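Ferritin (Mycoplasma penetrans, PDB 7DIE) probably oxidises Fe2+ and stores it as ferric iron inside a hollow shell of 24 subunits, with B-channels as the pathway for iron uptake. Local coordinates at residues V94-L99 / D144-V149; D43-F48 / I157-I162; I12-S17 / I74-Q79. All blocks are in the same frame, centred on the assembly; numbering follows the deposited sequence.

Contact 1. Residues V94-L99 / D144-V149. With FE (Fe (III) ion), chain N.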
loop_
_atom_site.group_PDB
_atom_site.type_symbol
_atom_site.label_atom_id
_atom_site.label_comp_id
_atom_site.label_asym_id
_atom_site.label_seq_id
_atom_site.Cartn_x
_atom_site.Cartn_y
_atom_site.Cartn_z
ATOM N N VAL A 94 40.596 -27.024 26.507
ATOM C CA VAL A 94 40.354 -26.099 25.398
ATOM C C VAL A 94 40.008 -24.711 25.924
ATOM O O VAL A 94 40.538 -23.696 25.452
ATOM C CB VAL A 94 39.238 -26.642 24.491
ATOM C CG1 VAL A 94 38.723 -25.539 23.559
ATOM C CG2 VAL A 94 39.757 -27.826 23.694
ATOM N N LEU A 95 39.092 -24.640 26.892
ATOM C CA LEU A 95 38.709 -23.321 27.379
ATOM C C LEU A 95 39.838 -22.671 28.167
ATOM O O LEU A 95 39.992 -21.445 28.103
ATOM C CB LEU A 95 37.434 -23.395 28.214
ATOM C CG LEU A 95 36.135 -23.064 27.446
ATOM C CD1 LEU A 95 36.105 -21.605 26.962
ATOM C CD2 LEU A 95 35.927 -24.012 26.274
ATOM N N ASP A 96 40.647 -23.462 28.891
ATOM C CA ASP A 96 41.840 -22.911 29.550
ATOM C C ASP A 96 42.711 -22.155 28.556
ATOM O O ASP A 96 43.212 -21.057 28.838
ATOM C CB ASP A 96 42.685 -24.029 30.187
ATOM C CG ASP A 96 42.077 -24.596 31.459
ATOM O OD1 ASP A 96 41.232 -23.930 32.097
ATOM O OD2 ASP A 96 42.457 -25.733 31.822
ATOM N N ALA A 97 42.938 -22.758 27.397
ATOM C CA ALA A 97 43.814 -22.140 26.413
ATOM C C ALA A 97 43.180 -20.884 25.839
ATOM O O ALA A 97 43.869 -19.883 25.615
ATOM C CB ALA A 97 44.136 -23.143 25.308
ATOM N N ALA A 98 41.862 -20.918 25.602
ATOM C CA ALA A 98 41.162 -19.737 25.099
ATOM C C ALA A 98 41.212 -18.590 26.103
ATOM O O ALA A 98 41.415 -17.429 25.725
ATOM C CB ALA A 98 39.710 -20.091 24.771
ATOM N N LEU A 99 40.994 -18.891 27.390
ATOM C CA LEU A 99 41.054 -17.848 28.412
ATOM C C LEU A 99 42.445 -17.223 28.488
ATOM O O LEU A 99 42.578 -15.999 28.620
ATOM C CB LEU A 99 40.653 -18.434 29.768
ATOM C CG LEU A 99 40.463 -17.454 30.921
ATOM C CD1 LEU A 99 39.336 -16.485 30.602
ATOM C CD2 LEU A 99 40.166 -18.215 32.216
ATOM N N ASP A 144 32.871 -16.469 30.375
ATOM C CA ASP A 144 31.580 -17.090 30.676
ATOM C C ASP A 144 31.574 -18.564 30.271
ATOM O O ASP A 144 31.104 -19.426 31.027
ATOM C CB ASP A 144 30.446 -16.335 29.974
ATOM C CG ASP A 144 30.127 -14.993 30.631
ATOM O OD1 ASP A 144 30.695 -14.678 31.695
ATOM O OD2 ASP A 144 29.324 -14.233 30.064
ATOM N N VAL A 145 32.089 -18.873 29.077
ATOM C CA VAL A 145 32.107 -20.261 28.617
ATOM C C VAL A 145 33.092 -21.091 29.440
ATOM O O VAL A 145 32.839 -22.262 29.738
ATOM C CB VAL A 145 32.417 -20.324 27.109
ATOM C CG1 VAL A 145 32.452 -21.772 26.621
ATOM C CG2 VAL A 145 31.360 -19.535 26.329
ATOM N N TRP A 146 34.222 -20.502 29.829
ATOM C CA TRP A 146 35.114 -21.177 30.772
ATOM C C TRP A 146 34.369 -21.549 32.056
ATOM O O TRP A 146 34.477 -22.682 32.550
ATOM C CB TRP A 146 36.324 -20.276 31.069
ATOM C CG TRP A 146 37.403 -20.938 31.893
ATOM C CD1 TRP A 146 38.559 -21.507 31.432
ATOM C CD2 TRP A 146 37.423 -21.084 33.325
ATOM N NE1 TRP A 146 39.299 -22.001 32.493
ATOM C CE2 TRP A 146 38.620 -21.758 33.661
ATOM C CE3 TRP A 146 36.545 -20.709 34.353
ATOM C CZ2 TRP A 146 38.954 -22.074 34.983
ATOM C CZ3 TRP A 146 36.876 -21.026 35.670
ATOM C CH2 TRP A 146 38.068 -21.703 35.970
ATOM N N THR A 147 33.596 -20.606 32.602
ATOM C CA THR A 147 32.801 -20.878 33.798
ATOM C C THR A 147 31.841 -22.040 33.577
ATOM O O THR A 147 31.720 -22.925 34.435
ATOM C CB THR A 147 32.023 -19.626 34.215
ATOM O OG1 THR A 147 32.940 -18.596 34.603
ATOM C CG2 THR A 147 31.101 -19.933 35.395
ATOM N N TYR A 148 31.145 -22.061 32.435
ATOM C CA TYR A 148 30.191 -23.147 32.196
ATOM C C TYR A 148 30.893 -24.496 32.184
ATOM O O TYR A 148 30.428 -25.451 32.814
ATOM C CB TYR A 148 29.446 -22.963 30.872
ATOM C CG TYR A 148 28.707 -21.655 30.729
ATOM C CD1 TYR A 148 28.185 -21.012 31.832
ATOM C CD2 TYR A 148 28.552 -21.064 29.476
ATOM C CE1 TYR A 148 27.514 -19.817 31.704
ATOM C CE2 TYR A 148 27.884 -19.865 29.338
ATOM C CZ TYR A 148 27.365 -19.254 30.454
ATOM O OH TYR A 148 26.700 -18.060 30.330
ATOM N N VAL A 149 32.003 -24.607 31.449
ATOM C CA VAL A 149 32.613 -25.931 31.318
ATOM C C VAL A 149 33.353 -26.358 32.581
ATOM O O VAL A 149 33.628 -27.553 32.752
ATOM C CB VAL A 149 33.564 -26.029 30.108
ATOM C CG1 VAL A 149 32.850 -25.609 28.814
ATOM C CG2 VAL A 149 34.835 -25.245 30.324
HETATM FE FE FE N . 30.267 -14.642 33.517
HETATM O O HOH W 1 31.896 -15.943 34.462
HETATM O O HOH W 2 28.633 -15.520 33.872
#

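Contact 2. Residues D43-F48 / I157-I162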
loop_
_atom_site.group_PDB
_atom_site.type_symbol
_atom_site.label_atom_id
_atom_site.label_comp_id
_atom_site.label_asym_id
_atom_site.label_seq_id
_atom_site.Cartn_x
_atom_site.Cartn_y
_atom_site.Cartn_z
ATOM N N ASP A 43 29.593 -29.408 19.313
ATOM C CA ASP A 43 29.249 -28.648 18.108
ATOM C C ASP A 43 29.016 -27.156 18.401
ATOM O O ASP A 43 29.431 -26.296 17.614
ATOM C CB ASP A 43 28.008 -29.270 17.459
ATOM C CG ASP A 43 27.663 -28.641 16.120
ATOM O OD1 ASP A 43 28.388 -28.904 15.139
ATOM O OD2 ASP A 43 26.654 -27.899 16.043
ATOM N N ASN A 44 28.334 -26.828 19.505
ATOM C CA ASN A 44 28.029 -25.424 19.794
ATOM C C ASN A 44 29.253 -24.677 20.317
ATOM O O ASN A 44 29.457 -23.501 19.991
ATOM C CB ASN A 44 26.878 -25.320 20.789
ATOM C CG ASN A 44 25.526 -25.517 20.136
ATOM O OD1 ASN A 44 25.374 -25.337 18.929
ATOM N ND2 ASN A 44 24.537 -25.908 20.929
ATOM N N VAL A 45 30.064 -25.323 21.156
ATOM C CA VAL A 45 31.327 -24.704 21.548
ATOM C C VAL A 45 32.186 -24.456 20.312
ATOM O O VAL A 45 32.832 -23.412 20.182
ATOM C CB VAL A 45 32.063 -25.575 22.582
ATOM C CG1 VAL A 45 33.393 -24.908 22.959
ATOM C CG2 VAL A 45 31.204 -25.765 23.819
ATOM N N ALA A 46 32.189 -25.406 19.374
ATOM C CA ALA A 46 32.939 -25.212 18.132
ATOM C C ALA A 46 32.435 -23.985 17.373
ATOM O O ALA A 46 33.227 -23.169 16.888
ATOM C CB ALA A 46 32.829 -26.468 17.263
ATOM N N ALA A 47 31.112 -23.837 17.268
ATOM C CA ALA A 47 30.536 -22.680 16.577
ATOM C C ALA A 47 30.857 -21.384 17.304
ATOM O O ALA A 47 31.069 -20.339 16.673
ATOM C CB ALA A 47 29.019 -22.856 16.450
ATOM N N PHE A 48 30.870 -21.429 18.635
ATOM C CA PHE A 48 31.305 -20.284 19.428
ATOM C C PHE A 48 32.714 -19.846 19.046
ATOM O O PHE A 48 32.990 -18.648 18.902
ATOM C CB PHE A 48 31.229 -20.651 20.911
ATOM C CG PHE A 48 31.855 -19.644 21.827
ATOM C CD1 PHE A 48 31.169 -18.490 22.186
ATOM C CD2 PHE A 48 33.115 -19.868 22.361
ATOM C CE1 PHE A 48 31.750 -17.548 23.039
ATOM C CE2 PHE A 48 33.705 -18.929 23.215
ATOM C CZ PHE A 48 33.021 -17.768 23.549
ATOM N N ILE A 157 25.687 -32.157 27.497
ATOM C CA ILE A 157 24.465 -31.551 26.985
ATOM C C ILE A 157 24.211 -30.202 27.656
ATOM O O ILE A 157 23.824 -29.233 26.990
ATOM C CB ILE A 157 23.286 -32.526 27.149
ATOM C CG1 ILE A 157 23.501 -33.755 26.247
ATOM C CG2 ILE A 157 21.977 -31.852 26.768
ATOM C CD1 ILE A 157 22.370 -34.775 26.349
ATOM N N ASN A 158 24.471 -30.083 28.930
ATOM C CA ASN A 158 24.310 -28.831 29.615
ATOM C C ASN A 158 25.200 -27.763 28.967
ATOM O O ASN A 158 24.770 -26.700 28.679
ATOM C CB ASN A 158 24.730 -28.938 31.079
ATOM C CG ASN A 158 23.883 -29.883 31.899
ATOM O OD1 ASN A 158 22.700 -30.031 31.703
ATOM N ND2 ASN A 158 24.498 -30.457 32.865
ATOM N N ILE A 159 26.460 -28.099 28.767
ATOM C CA ILE A 159 27.415 -27.164 28.177
ATOM C C ILE A 159 26.947 -26.743 26.795
ATOM O O ILE A 159 26.921 -25.551 26.461
ATOM C CB ILE A 159 28.815 -27.805 28.124
ATOM C CG1 ILE A 159 29.391 -27.950 29.537
ATOM C CG2 ILE A 159 29.761 -27.018 27.199
ATOM C CD1 ILE A 159 30.598 -28.889 29.581
ATOM N N GLU A 160 26.593 -27.726 25.967
ATOM C CA GLU A 160 26.145 -27.450 24.605
ATOM C C GLU A 160 24.896 -26.577 24.592
ATOM O O GLU A 160 24.782 -25.647 23.779
ATOM C CB GLU A 160 25.883 -28.776 23.883
ATOM C CG GLU A 160 27.171 -29.421 23.368
ATOM C CD GLU A 160 27.762 -28.612 22.223
ATOM O OE1 GLU A 160 27.240 -28.694 21.097
ATOM O OE2 GLU A 160 28.733 -27.878 22.450
ATOM N N ASN A 161 23.966 -26.863 25.459
ATOM C CA ASN A 161 22.774 -26.087 25.529
ATOM C C ASN A 161 23.005 -24.632 25.878
ATOM O O ASN A 161 22.482 -23.786 25.248
ATOM C CB ASN A 161 21.782 -26.680 26.526
ATOM C CG ASN A 161 21.012 -27.839 25.971
ATOM O OD1 ASN A 161 20.459 -28.590 26.699
ATOM N ND2 ASN A 161 20.975 -27.968 24.711
ATOM N N ILE A 162 23.774 -24.358 26.903
ATOM C CA ILE A 162 23.935 -22.964 27.322
ATOM C C ILE A 162 24.845 -22.206 26.355
ATOM O O ILE A 162 24.617 -21.025 26.065
ATOM C CB ILE A 162 24.431 -22.872 28.783
ATOM C CG1 ILE A 162 24.306 -21.428 29.291
ATOM C CG2 ILE A 162 25.864 -23.360 28.933
ATOM C CD1 ILE A 162 24.127 -21.329 30.781
#

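Contact 3. Residues I12-S17 / I74-Q79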
loop_
_atom_site.group_PDB
_atom_site.type_symbol
_atom_site.label_atom_id
_atom_site.label_comp_id
_atom_site.label_asym_id
_atom_site.label_seq_id
_atom_site.Cartn_x
_atom_site.Cartn_y
_atom_site.Cartn_z
ATOM N N ILE A 12 55.634 3.248 17.794
ATOM C CA ILE A 12 54.227 3.099 18.093
ATOM C C ILE A 12 53.563 2.292 16.991
ATOM O O ILE A 12 52.739 1.410 17.265
ATOM C CB ILE A 12 53.568 4.475 18.300
ATOM C CG1 ILE A 12 54.352 5.272 19.348
ATOM C CG2 ILE A 12 52.085 4.300 18.678
ATOM C CD1 ILE A 12 54.428 4.593 20.699
ATOM N N MET A 13 53.947 2.537 15.731
ATOM C CA MET A 13 53.326 1.784 14.639
ATOM C C MET A 13 53.708 0.310 14.696
ATOM O O MET A 13 52.892 -0.562 14.375
ATOM C CB MET A 13 53.695 2.390 13.286
ATOM C CG MET A 13 53.173 3.786 13.081
ATOM S SD MET A 13 51.372 3.938 13.179
ATOM C CE MET A 13 51.099 4.456 14.789
ATOM N N ASP A 14 54.942 0.003 15.106
ATOM C CA ASP A 14 55.306 -1.393 15.312
ATOM C C ASP A 14 54.446 -2.038 16.391
ATOM O O ASP A 14 54.122 -3.225 16.302
ATOM C CB ASP A 14 56.781 -1.517 15.693
ATOM C CG ASP A 14 57.711 -1.365 14.508
ATOM O OD1 ASP A 14 57.243 -1.275 13.349
ATOM O OD2 ASP A 14 58.932 -1.336 14.752
ATOM N N LEU A 15 54.105 -1.288 17.448
ATOM C CA LEU A 15 53.215 -1.829 18.475
ATOM C C LEU A 15 51.812 -2.072 17.928
ATOM O O LEU A 15 51.144 -3.032 18.326
ATOM C CB LEU A 15 53.131 -0.878 19.673
ATOM C CG LEU A 15 54.350 -0.882 20.600
ATOM C CD1 LEU A 15 54.153 0.144 21.701
ATOM C CD2 LEU A 15 54.547 -2.264 21.195
ATOM N N VAL A 16 51.323 -1.187 17.058
ATOM C CA VAL A 16 50.015 -1.421 16.440
ATOM C C VAL A 16 50.067 -2.683 15.590
ATOM O O VAL A 16 49.174 -3.534 15.642
ATOM C CB VAL A 16 49.577 -0.202 15.610
ATOM C CG1 VAL A 16 48.293 -0.524 14.838
ATOM C CG2 VAL A 16 49.363 1.026 16.506
ATOM N N SER A 17 51.122 -2.808 14.785
ATOM C CA SER A 17 51.350 -3.999 13.985
ATOM C C SER A 17 51.456 -5.241 14.865
ATOM O O SER A 17 50.901 -6.297 14.541
ATOM C CB SER A 17 52.625 -3.766 13.162
ATOM O OG SER A 17 52.629 -4.432 11.938
ATOM N N ILE A 74 52.940 0.786 7.746
ATOM C CA ILE A 74 53.056 -0.543 7.138
ATOM C C ILE A 74 52.753 -1.618 8.179
ATOM O O ILE A 74 53.366 -1.650 9.255
ATOM C CB ILE A 74 54.459 -0.752 6.534
ATOM C CG1 ILE A 74 54.765 0.307 5.473
ATOM C CG2 ILE A 74 54.612 -2.170 5.968
ATOM C CD1 ILE A 74 53.750 0.413 4.385
ATOM N N LEU A 75 51.821 -2.515 7.851
ATOM C CA LEU A 75 51.513 -3.662 8.699
ATOM C C LEU A 75 52.475 -4.806 8.411
ATOM O O LEU A 75 52.614 -5.236 7.266
ATOM C CB LEU A 75 50.076 -4.134 8.458
ATOM C CG LEU A 75 49.666 -5.475 9.065
ATOM C CD1 LEU A 75 49.687 -5.368 10.581
ATOM C CD2 LEU A 75 48.252 -5.848 8.581
ATOM N N LYS A 76 53.112 -5.323 9.453
ATOM C CA LYS A 76 54.046 -6.435 9.331
ATOM C C LYS A 76 53.475 -7.653 10.052
ATOM O O LYS A 76 53.296 -7.619 11.270
ATOM C CB LYS A 76 55.407 -6.052 9.922
ATOM C CG LYS A 76 56.001 -4.741 9.372
ATOM C CD LYS A 76 56.777 -3.978 10.446
ATOM C CE LYS A 76 57.373 -2.681 9.906
ATOM N NZ LYS A 76 58.160 -1.942 10.939
ATOM N N ILE A 77 53.191 -8.719 9.308
ATOM C CA ILE A 77 52.778 -9.993 9.897
ATOM C C ILE A 77 54.021 -10.828 10.148
ATOM O O ILE A 77 54.930 -10.861 9.310
ATOM C CB ILE A 77 51.798 -10.755 8.983
ATOM C CG1 ILE A 77 50.647 -9.858 8.500
ATOM C CG2 ILE A 77 51.309 -12.034 9.669
ATOM C CD1 ILE A 77 49.938 -9.182 9.567
ATOM N N ASN A 78 54.073 -11.512 11.285
ATOM C CA ASN A 78 55.242 -12.333 11.571
ATOM C C ASN A 78 54.839 -13.480 12.497
ATOM O O ASN A 78 53.653 -13.769 12.678
ATOM C CB ASN A 78 56.363 -11.461 12.159
ATOM C CG ASN A 78 55.948 -10.778 13.439
ATOM O OD1 ASN A 78 55.150 -11.309 14.216
ATOM N ND2 ASN A 78 56.492 -9.591 13.674
ATOM N N GLN A 79 55.841 -14.107 13.115
ATOM C CA GLN A 79 55.638 -15.319 13.903
ATOM C C GLN A 79 54.750 -15.097 15.117
ATOM O O GLN A 79 54.231 -16.070 15.670
ATOM C CB GLN A 79 56.994 -15.860 14.369
ATOM C CG GLN A 79 57.688 -16.776 13.380
ATOM C CD GLN A 79 57.848 -16.160 11.999
ATOM O OE1 GLN A 79 57.506 -16.781 10.983
ATOM N NE2 GLN A 79 58.376 -14.934 11.951
#

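Contact 1. Residues V94-L99 / D144-V149
L95 makes the tight half of this contact between two nearly antiparallel helices of the ferritin bundle; the axes of the two segments come within 9.4 Å. Its CD1 lies over the backbone at W146 N and presses on V145 CG1 at 3.7 Å, the two side chains crossing at about a right angle. One turn along, L95 CB meets V149 CG2 at 3.8 Å. The other half is more open to solvent. There W146, with CG anti to its backbone N (chi1 -173°), swings its indole across to helix 91-118. L99 CD2 sits over one face, 3.8 Å from the centroid of the five-membered ring, a CH-pi contact almost along the ring normal. At the ring edge NE1 donates to D96 OD1 (2.8 Å, 152°), and H150 stacks on the indole. On the far side of helix 122-150, D144 binds a ferric ion through OD1 at 1.9 Å; K38 of a second subunit bonds to the same oxygen. A water on the iron also bonds to T147 OG1. The chemistry thus divides by side: the D96 bond, with L99 over the face, helps fix the rotation of the indole, while the lysine probably helps keep D144 ionised as a metal ligand.

Contact 2. Residues D43-F48 / I157-I162
D43 opens helix 43-70; its OD1 forms a salt bridge with K38, and the side chain lies about 3 Å, nearest atoms, from a bound Fe(III) ion. Next comes N44, the residue gripped most firmly. Its backbone N donates to E160 OE1 at 2.7 Å, an almost straight bond on the syn lone pair. Its side-chain ND2 reaches E160 O at 2.9 Å, approaching from above the carbonyl plane. V45 follows, its N donating to E160 OE2 at 3.2 Å, again on a syn lone pair. A bend at chi2 (-69°) curls the glutamate so that its carboxylate lies against the first turn of helix 43-70, where the positive end of the helix dipole probably stabilises the buried charge. V45 CG2 also touches I159 CG2 at 3.9 Å. Farther on, F48 does not meet 157-162 but packs on V163 further along the same short helix and on I142 and V145 of helix 122-150. The axis of 157-162 lies 39° from that of 43-48. I159 leans on V149 of helix 122-150, and N158 meets residues of the second and fourth subunits, as expected of the short last helix of ferritins, which gathers around the fourfold axis.

Contact 3. Residues I12-S17 / I74-Q79
K76 leaves its backbone with CG anti to the carbonyl carbon, bends at chi2 (145°), then runs fully extended through its last two torsions, carrying NZ back along helix 10-39 to D14. S17, one turn beyond D14, has chi1 at -150°, which aims OG at the backbone of K76. The setting is the four-helix bundle of ferritin: residues 74-79 belong to the long crossover that follows helix 43-70 and leads to helix 91-118, and here this extended chain lies over the first helix of the bundle.

S17 is the residue most covered by the other segment. Its OG accepts the K76 backbone N-H at 2.7 Å in a bond that is nearly straight, 174°. L75 CD1 comes within 3.4 Å of the same OG and 4.0 Å of S17 CA, so the leucine shields the polar bond from one side, and the same side chain packs on V65 and M68 of helix 43-70. The two backbones are closest here, S17 CA to L75 CA measuring 5.3 Å. N21, the next turn of the helix, extends the attachment: its ND2 bonds to the carbonyls of S17 and K76, and its OD1 takes the N-H of N78.

The crossover is gripped from another side as well. In a neighbouring subunit T35 OG1 bonds to L75 N and H32 ND1 to L75 O, so the extended chain of the crossover takes part in both the subunit's own packing and an interface of the shell.

Where D14 and K76 are partly exposed, a salt bridge ties them together. It is one-sided: NZ lies 2.7 Å from D14 OD1, on the syn lone pair of that oxygen, but 3.9 Å from D14 OD2.

Contacts 1 and 2 lie at one end of the helical bundle, their centres 12 Å apart, and they touch: Y148 CD2 packs on I162 CG2 at 3.6 Å. Contact 3 lies on the opposite side of the chain's centre, about 29 Å from contact 1 and 35 Å from contact 2, centre to centre. Along the chain, contact 3 starts first, contact 2 begins before contact 3 ends, and contact 1 falls wholly between the two segments of contact 2. Between them they draw on all five helices and the crossover, joined in three pairs, and each has a neighbouring subunit beside it, so the residues that pack within the subunit lie next to the subunit interfaces.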